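Local coordinates for nucleoporin nup120 (Schizosaccharomyces pombe, PDB 4GQ2), which serves as a structural constituent of the nuclear pore complex, whose nucleoporins can also dock transiently bound nuclear transport factors, at residues A[732-737]-A[814-819]; A[831-836]-A[844-849]. All coordinates share one frame; numbering follows the deposited sequence.

How the contacts relate
Contact 1 comes first along the chain and contact 2 follows it in series. Their centres lie about 11 Å apart in the helical part of the chain. Contact 1 joins helix 719-739 to helix 812-822. Contact 2 joins segment 831-836, which follows on from helix 826-832, to helix 840-852. Helices 812-822 and 826-832 are consecutive. The two contacts also touch directly. Trp-835 NE1 probably hydrogen-bonds Glu-737 OE2 at 2.7 Å. Together they join helix 719-739 to the region assigned to HEAT repeats, which includes segment 814-819 and both segments of contact 2.

Contact 1. Residues A[732-737]-A[814-819]; sequences VSFLLE and TELVEK
Phe-734 and Leu-816 make the main contact between helix 719-739 and helix 812-822. Leu-816 can be followed outward. Its CB points toward the other helix and comes 4.2 Å from Phe-734 CZ. CG lies at the same distance from that ring atom. CD2 comes nearer still, 3.5 Å from Phe-734 CE2 and close to CZ. The same methyl also meets Leu-735 CD2 at 3.9 Å. One methyl therefore touches two consecutive residues of 732-737.

The Phe-734 side chain leaves its helix with CG anti to the backbone N (chi1 164°). This carries the ring across to 814-819, where CE2 and CZ do the touching. Val-817 joins at the far end of the ring, with CG2 4.2 Å from Phe-734 CZ. Both aliphatic groups approach the ring obliquely.

This is apolar helix-helix packing at a wide spacing. The segment axes stay 12.2 Å apart and run at 24° to each other. The Phe-734 ring and the Leu-816 branch span this gap, and little surface is buried. Phe-773 and Phe-774 of helix 770-777 pack on Leu-816 and Leu-735 respectively. The ring of Trp-835 meets Phe-734 edge-to-face.

All four touching residues are buried, and no hydrogen bond or salt bridge crosses between the segments. Van der Waals packing and exclusion of water from these apolar groups therefore account for the contact.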
ATOM      1  N   VAL A 732      12.370  -4.126  -7.091  1.00 30.74           N
ATOM      2  CA  VAL A 732      11.007  -4.562  -7.338  1.00 33.04           C
ATOM      3  C   VAL A 732      10.227  -4.759  -6.026  1.00 33.10           C
ATOM      4  O   VAL A 732       9.131  -4.216  -5.870  1.00 37.83           O
ATOM      5  CB  VAL A 732      10.998  -5.817  -8.243  1.00 31.41           C
ATOM      6  CG1 VAL A 732       9.649  -6.510  -8.213  1.00 31.93           C
ATOM      7  CG2 VAL A 732      11.373  -5.427  -9.675  1.00 31.46           C
ATOM      8  N   SER A 733      10.806  -5.499  -5.082  1.00 30.18           N
ATOM      9  CA  SER A 733      10.159  -5.764  -3.790  1.00 31.75           C
ATOM     10  C   SER A 733      10.002  -4.493  -2.973  1.00 30.72           C
ATOM     11  O   SER A 733       8.996  -4.309  -2.300  1.00 33.15           O
ATOM     12  CB  SER A 733      10.919  -6.831  -2.989  1.00 33.74           C
ATOM     13  OG  SER A 733      11.024  -8.040  -3.733  1.00 35.30           O
ATOM     14  N   PHE A 734      10.995  -3.612  -3.043  1.00 28.04           N
ATOM     15  CA  PHE A 734      10.885  -2.280  -2.463  1.00 29.85           C
ATOM     16  C   PHE A 734       9.635  -1.539  -2.967  1.00 36.58           C
ATOM     17  O   PHE A 734       8.782  -1.116  -2.175  1.00 38.33           O
ATOM     18  CB  PHE A 734      12.171  -1.497  -2.728  1.00 27.48           C
ATOM     19  CG  PHE A 734      12.052  -0.019  -2.512  1.00 25.88           C
ATOM     20  CD1 PHE A 734      12.000   0.507  -1.230  1.00 25.60           C
ATOM     21  CD2 PHE A 734      12.046   0.856  -3.603  1.00 26.64           C
ATOM     22  CE1 PHE A 734      11.910   1.880  -1.031  1.00 30.12           C
ATOM     23  CE2 PHE A 734      11.951   2.226  -3.412  1.00 25.60           C
ATOM     24  CZ  PHE A 734      11.879   2.739  -2.124  1.00 28.53           C
ATOM     25  N   LEU A 735       9.504  -1.421  -4.283  1.00 28.06           N
ATOM     26  CA  LEU A 735       8.335  -0.762  -4.866  1.00 27.84           C
ATOM     27  C   LEU A 735       6.998  -1.449  -4.564  1.00 32.49           C
ATOM     28  O   LEU A 735       5.978  -0.775  -4.405  1.00 31.66           O
ATOM     29  CB  LEU A 735       8.511  -0.544  -6.368  1.00 26.09           C
ATOM     30  CG  LEU A 735       9.615   0.466  -6.719  1.00 30.73           C
ATOM     31  CD1 LEU A 735       9.945   0.393  -8.197  1.00 28.99           C
ATOM     32  CD2 LEU A 735       9.229   1.888  -6.328  1.00 26.79           C
ATOM     33  N   LEU A 736       7.000  -2.779  -4.478  1.00 33.68           N
ATOM     34  CA  LEU A 736       5.790  -3.515  -4.103  1.00 30.14           C
ATOM     35  C   LEU A 736       5.345  -3.149  -2.675  1.00 30.78           C
ATOM     36  O   LEU A 736       4.148  -3.075  -2.384  1.00 26.79           O
ATOM     37  CB  LEU A 736       5.972  -5.038  -4.275  1.00 31.59           C
ATOM     38  CG  LEU A 736       5.912  -5.508  -5.738  1.00 31.44           C
ATOM     39  CD1 LEU A 736       6.266  -6.977  -5.890  1.00 30.42           C
ATOM     40  CD2 LEU A 736       4.540  -5.241  -6.343  1.00 33.84           C
ATOM     41  N   GLU A 737       6.314  -2.878  -1.806  1.00 31.01           N
ATOM     42  CA  GLU A 737       6.021  -2.394  -0.466  1.00 35.24           C
ATOM     43  C   GLU A 737       5.466  -0.965  -0.516  1.00 32.57           C
ATOM     44  O   GLU A 737       4.762  -0.536   0.391  1.00 42.28           O
ATOM     45  CB  GLU A 737       7.263  -2.488   0.433  1.00 40.56           C
ATOM     46  CG  GLU A 737       6.948  -2.897   1.868  1.00 54.86           C
ATOM     47  CD  GLU A 737       8.144  -2.812   2.811  1.00 66.76           C
ATOM     48  OE1 GLU A 737       8.056  -2.062   3.817  1.00 53.48           O
ATOM     49  OE2 GLU A 737       9.161  -3.499   2.556  1.00 57.84           O
ATOM     50  N   THR A 814      17.244   5.404  -2.392  1.00 36.09           N
ATOM     51  CA  THR A 814      17.657   6.679  -1.831  1.00 32.73           C
ATOM     52  C   THR A 814      16.872   7.821  -2.463  1.00 34.84           C
ATOM     53  O   THR A 814      16.347   8.681  -1.753  1.00 32.29           O
ATOM     54  CB  THR A 814      19.164   6.908  -1.982  1.00 34.69           C
ATOM     55  OG1 THR A 814      19.874   5.801  -1.406  1.00 35.96           O
ATOM     56  CG2 THR A 814      19.567   8.179  -1.277  1.00 30.67           C
ATOM     57  N   GLU A 815      16.773   7.800  -3.790  1.00 37.63           N
ATOM     58  CA  GLU A 815      16.045   8.819  -4.542  1.00 40.69           C
ATOM     59  C   GLU A 815      14.585   8.915  -4.108  1.00 38.62           C
ATOM     60  O   GLU A 815      14.101   9.998  -3.796  1.00 35.15           O
ATOM     61  CB  GLU A 815      16.120   8.536  -6.043  1.00 41.33           C
ATOM     62  CG  GLU A 815      17.499   8.755  -6.661  1.00 48.17           C
ATOM     63  CD  GLU A 815      17.527   8.500  -8.163  1.00 56.58           C
ATOM     64  OE1 GLU A 815      16.455   8.250  -8.762  1.00 63.58           O
ATOM     65  OE2 GLU A 815      18.628   8.551  -8.749  1.00 58.45           O
ATOM     66  N   LEU A 816      13.890   7.780  -4.087  1.00 33.63           N
ATOM     67  CA  LEU A 816      12.475   7.794  -3.750  1.00 36.35           C
ATOM     68  C   LEU A 816      12.254   8.225  -2.301  1.00 35.33           C
ATOM     69  O   LEU A 816      11.453   9.133  -2.044  1.00 34.26           O
ATOM     70  CB  LEU A 816      11.800   6.445  -4.053  1.00 30.74           C
ATOM     71  CG  LEU A 816      10.337   6.314  -3.615  1.00 33.14           C
ATOM     72  CD1 LEU A 816       9.483   7.423  -4.221  1.00 29.02           C
ATOM     73  CD2 LEU A 816       9.782   4.939  -3.975  1.00 33.81           C
ATOM     74  N   VAL A 817      12.979   7.595  -1.375  1.00 31.43           N
ATOM     75  CA  VAL A 817      12.863   7.914   0.056  1.00 35.24           C
ATOM     76  C   VAL A 817      13.228   9.373   0.351  1.00 36.04           C
ATOM     77  O   VAL A 817      12.559  10.040   1.164  1.00 33.32           O
ATOM     78  CB  VAL A 817      13.705   6.956   0.935  1.00 33.01           C
ATOM     79  CG1 VAL A 817      13.663   7.374   2.395  1.00 35.92           C
ATOM     80  CG2 VAL A 817      13.205   5.527   0.793  1.00 30.35           C
ATOM     81  N   GLU A 818      14.260   9.872  -0.331  1.00 34.88           N
ATOM     82  CA  GLU A 818      14.708  11.255  -0.150  1.00 39.13           C
ATOM     83  C   GLU A 818      13.587  12.231  -0.507  1.00 38.66           C
ATOM     84  O   GLU A 818      13.352  13.197   0.218  1.00 39.06           O
ATOM     85  CB  GLU A 818      15.981  11.537  -0.962  1.00 46.55           C
ATOM     86  CG  GLU A 818      16.753  12.783  -0.537  1.00 46.39           C
ATOM     87  CD  GLU A 818      16.460  14.008  -1.389  1.00 55.69           C
ATOM     88  OE1 GLU A 818      15.738  13.892  -2.403  1.00 58.42           O
ATOM     89  OE2 GLU A 818      16.964  15.099  -1.053  1.00 56.07           O
ATOM     90  N   LYS A 819      12.876  11.952  -1.599  1.00 42.66           N
ATOM     91  CA  LYS A 819      11.742  12.786  -2.012  1.00 38.58           C
ATOM     92  C   LYS A 819      10.583  12.711  -1.029  1.00 37.47           C
ATOM     93  O   LYS A 819       9.947  13.727  -0.719  1.00 39.90           O
ATOM     94  CB  LYS A 819      11.266  12.414  -3.411  1.00 42.17           C
ATOM     95  CG  LYS A 819      12.145  12.938  -4.534  1.00 46.91           C
ATOM     96  CD  LYS A 819      12.099  14.459  -4.611  1.00 50.37           C
ATOM     97  CE  LYS A 819      12.834  14.981  -5.834  1.00 52.31           C
ATOM     98  NZ  LYS A 819      14.216  14.436  -5.932  1.00 56.53           N
TER

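Contact 2. Residues A[831-836]-A[844-849]; sequences QLIGWL and YLKALI
Ile-833 and Leu-836 press their side chains onto one side of helix 840-852. The tight part is apolar. In Ile-833, chi1 (-153°) sets CG1 anti to the backbone N, and an extended chi2 carries CD1 on to the helix. There CD1 lies 3.7 Å from Ile-849 CG2 and also touches the backbone O of Lys-846. The two isoleucines slide past each other in opposite directions. Leu-836 meets Ile-849 tip to tip, with CD1 3.9 Å from Ile-849 CD1. Leu-836 CD1 also packs 3.8 Å from Lys-846 CG. Leu-836 CD2 reaches Leu-845 CD2 at 4.1 Å, the two side chains crossing at about a right angle.

The other side of the contact is polar and wet. The aliphatic part of Lys-846 runs past Leu-836 in the opposite direction and crosses Ile-833 at about a right angle. It then bends at chi3 (67°). Lys-846 NZ donates to water 1 at 3.0 Å. That water donates to Ile-833 O at 2.6 Å and to Leu-836 O at 2.7 Å. One water thus ties the ammonium group to two carbonyls of 831-836. Water 2 makes only weak bonds. No direct hydrogen bond joins the segments.

Within the HEAT-repeat region, the contact packs 831-836 on the next helix of the stack, 840-852. Helix 812-822 covers it through Val-813 on Leu-836 and Val-817 on Ile-849. Helix 856-864 meets Lys-846 through Cys-862.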
ATOM      1  N   GLN A 831       8.973   3.306   7.536  1.00 30.64           N
ATOM      2  CA  GLN A 831       8.508   1.996   7.114  1.00 33.42           C
ATOM      3  C   GLN A 831       9.508   1.395   6.138  1.00 36.43           C
ATOM      4  O   GLN A 831       9.753   0.183   6.161  1.00 32.36           O
ATOM      5  CB  GLN A 831       7.141   2.136   6.428  1.00 38.63           C
ATOM      6  CG  GLN A 831       6.143   1.034   6.747  1.00 57.37           C
ATOM      7  CD  GLN A 831       5.461   1.237   8.093  1.00 62.40           C
ATOM      8  OE1 GLN A 831       5.329   2.363   8.575  1.00 60.71           O
ATOM      9  NE2 GLN A 831       5.023   0.141   8.706  1.00 58.30           N
ATOM     10  N   LEU A 832      10.092   2.257   5.296  1.00 33.17           N
ATOM     11  CA  LEU A 832      10.959   1.826   4.182  1.00 28.67           C
ATOM     12  C   LEU A 832      12.453   1.863   4.500  1.00 34.53           C
ATOM     13  O   LEU A 832      13.284   1.496   3.654  1.00 30.52           O
ATOM     14  CB  LEU A 832      10.689   2.690   2.941  1.00 23.17           C
ATOM     15  CG  LEU A 832       9.288   2.636   2.332  1.00 25.81           C
ATOM     16  CD1 LEU A 832       9.106   3.788   1.353  1.00 21.83           C
ATOM     17  CD2 LEU A 832       9.014   1.292   1.656  1.00 27.50           C
ATOM     18  N   ILE A 833      12.796   2.314   5.707  1.00 31.24           N
ATOM     19  CA  ILE A 833      14.194   2.592   6.057  1.00 31.11           C
ATOM     20  C   ILE A 833      15.150   1.400   5.914  1.00 30.94           C
ATOM     21  O   ILE A 833      16.339   1.589   5.691  1.00 39.31           O
ATOM     22  CB  ILE A 833      14.308   3.218   7.470  1.00 43.24           C
ATOM     23  CG1 ILE A 833      15.576   4.081   7.571  1.00 32.73           C
ATOM     24  CG2 ILE A 833      14.178   2.149   8.570  1.00 35.28           C
ATOM     25  CD1 ILE A 833      15.601   4.993   8.776  1.00 38.58           C
ATOM     26  N   GLY A 834      14.634   0.177   6.012  1.00 30.68           N
ATOM     27  CA  GLY A 834      15.483  -1.014   5.924  1.00 29.50           C
ATOM     28  C   GLY A 834      15.992  -1.313   4.519  1.00 32.07           C
ATOM     29  O   GLY A 834      16.873  -2.138   4.345  1.00 34.00           O
ATOM     30  N   TRP A 835      15.436  -0.628   3.525  1.00 31.31           N
ATOM     31  CA  TRP A 835      15.832  -0.774   2.120  1.00 32.92           C
ATOM     32  C   TRP A 835      16.978   0.118   1.725  1.00 37.55           C
ATOM     33  O   TRP A 835      17.650  -0.153   0.722  1.00 30.67           O
ATOM     34  CB  TRP A 835      14.647  -0.469   1.212  1.00 25.19           C
ATOM     35  CG  TRP A 835      13.528  -1.469   1.290  1.00 27.94           C
ATOM     36  CD1 TRP A 835      12.280  -1.294   1.868  1.00 31.44           C
ATOM     37  CD2 TRP A 835      13.517  -2.852   0.766  1.00 24.72           C
ATOM     38  NE1 TRP A 835      11.515  -2.434   1.735  1.00 30.35           N
ATOM     39  CE2 TRP A 835      12.196  -3.401   1.084  1.00 26.17           C
ATOM     40  CE3 TRP A 835      14.427  -3.646   0.085  1.00 23.98           C
ATOM     41  CZ2 TRP A 835      11.824  -4.687   0.716  1.00 25.47           C
ATOM     42  CZ3 TRP A 835      14.044  -4.945  -0.275  1.00 25.21           C
ATOM     43  CH2 TRP A 835      12.776  -5.453   0.040  1.00 22.14           C
ATOM     44  N   LEU A 836      17.200   1.201   2.480  1.00 33.88           N
ATOM     45  CA  LEU A 836      18.298   2.137   2.182  1.00 32.33           C
ATOM     46  C   LEU A 836      19.630   1.439   2.354  1.00 33.91           C
ATOM     47  O   LEU A 836      19.830   0.715   3.327  1.00 37.26           O
ATOM     48  CB  LEU A 836      18.232   3.386   3.067  1.00 28.75           C
ATOM     49  CG  LEU A 836      17.163   4.428   2.725  1.00 29.81           C
ATOM     50  CD1 LEU A 836      16.990   5.402   3.878  1.00 26.36           C
ATOM     51  CD2 LEU A 836      17.500   5.172   1.433  1.00 30.58           C
ATOM     52  N   TYR A 844      23.146   9.014   5.910  1.00 35.08           N
ATOM     53  CA  TYR A 844      22.792  10.345   6.380  1.00 31.63           C
ATOM     54  C   TYR A 844      21.274  10.497   6.392  1.00 33.58           C
ATOM     55  O   TYR A 844      20.693  11.052   7.336  1.00 34.97           O
ATOM     56  CB  TYR A 844      23.443  11.416   5.488  1.00 34.43           C
ATOM     57  CG  TYR A 844      22.989  12.828   5.784  1.00 33.02           C
ATOM     58  CD1 TYR A 844      23.448  13.505   6.910  1.00 32.32           C
ATOM     59  CD2 TYR A 844      22.094  13.490   4.939  1.00 37.21           C
ATOM     60  CE1 TYR A 844      23.037  14.801   7.188  1.00 30.80           C
ATOM     61  CE2 TYR A 844      21.673  14.787   5.217  1.00 37.86           C
ATOM     62  CZ  TYR A 844      22.152  15.433   6.344  1.00 36.38           C
ATOM     63  OH  TYR A 844      21.738  16.709   6.643  1.00 45.67           O
ATOM     64  N   LEU A 845      20.628   9.985   5.354  1.00 30.25           N
ATOM     65  CA  LEU A 845      19.169  10.051   5.274  1.00 31.97           C
ATOM     66  C   LEU A 845      18.501   9.137   6.313  1.00 34.47           C
ATOM     67  O   LEU A 845      17.483   9.512   6.892  1.00 39.84           O
ATOM     68  CB  LEU A 845      18.680   9.760   3.851  1.00 32.18           C
ATOM     69  CG  LEU A 845      17.179   9.773   3.547  1.00 35.40           C
ATOM     70  CD1 LEU A 845      16.556  11.163   3.671  1.00 26.33           C
ATOM     71  CD2 LEU A 845      16.976   9.198   2.152  1.00 35.18           C
ATOM     72  N   LYS A 846      19.075   7.956   6.559  1.00 33.11           N
ATOM     73  CA  LYS A 846      18.625   7.103   7.671  1.00 30.47           C
ATOM     74  C   LYS A 846      18.618   7.915   8.968  1.00 34.08           C
ATOM     75  O   LYS A 846      17.662   7.866   9.735  1.00 40.43           O
ATOM     76  CB  LYS A 846      19.529   5.882   7.840  1.00 33.74           C
ATOM     77  CG  LYS A 846      19.454   4.874   6.706  1.00 45.85           C
ATOM     78  CD  LYS A 846      20.231   3.600   7.017  1.00 50.75           C
ATOM     79  CE  LYS A 846      19.596   2.812   8.152  1.00 46.05           C
ATOM     80  NZ  LYS A 846      20.137   1.426   8.236  1.00 39.82           N
ATOM     81  N   ALA A 847      19.679   8.688   9.183  1.00 32.44           N
ATOM     82  CA  ALA A 847      19.808   9.514  10.373  1.00 35.06           C
ATOM     83  C   ALA A 847      18.717  10.584  10.481  1.00 36.16           C
ATOM     84  O   ALA A 847      18.109  10.759  11.540  1.00 34.37           O
ATOM     85  CB  ALA A 847      21.193  10.140  10.424  1.00 35.11           C
ATOM     86  N   LEU A 848      18.464  11.293   9.385  1.00 38.21           N
ATOM     87  CA  LEU A 848      17.397  12.287   9.361  1.00 30.61           C
ATOM     88  C   LEU A 848      16.022  11.683   9.638  1.00 34.39           C
ATOM     89  O   LEU A 848      15.211  12.288  10.331  1.00 36.63           O
ATOM     90  CB  LEU A 848      17.361  13.009   8.023  1.00 33.56           C
ATOM     91  CG  LEU A 848      18.553  13.849   7.574  1.00 35.70           C
ATOM     92  CD1 LEU A 848      18.234  14.333   6.179  1.00 32.87           C
ATOM     93  CD2 LEU A 848      18.809  15.024   8.508  1.00 32.50           C
ATOM     94  N   ILE A 849      15.758  10.502   9.076  1.00 35.89           N
ATOM     95  CA  ILE A 849      14.480   9.823   9.261  1.00 32.21           C
ATOM     96  C   ILE A 849      14.318   9.448  10.743  1.00 32.33           C
ATOM     97  O   ILE A 849      13.298   9.761  11.361  1.00 33.41           O
ATOM     98  CB  ILE A 849      14.358   8.562   8.367  1.00 34.62           C
ATOM     99  CG1 ILE A 849      14.300   8.951   6.887  1.00 32.38           C
ATOM    100  CG2 ILE A 849      13.125   7.742   8.746  1.00 30.01           C
ATOM    101  CD1 ILE A 849      14.753   7.840   5.951  1.00 33.17           C
TER
HETATM  102  O   HOH W   1      18.697   0.516   5.765  1.00 38.71           O
HETATM  103  O   HOH W   2      22.352   1.285   5.633  1.00 56.29           O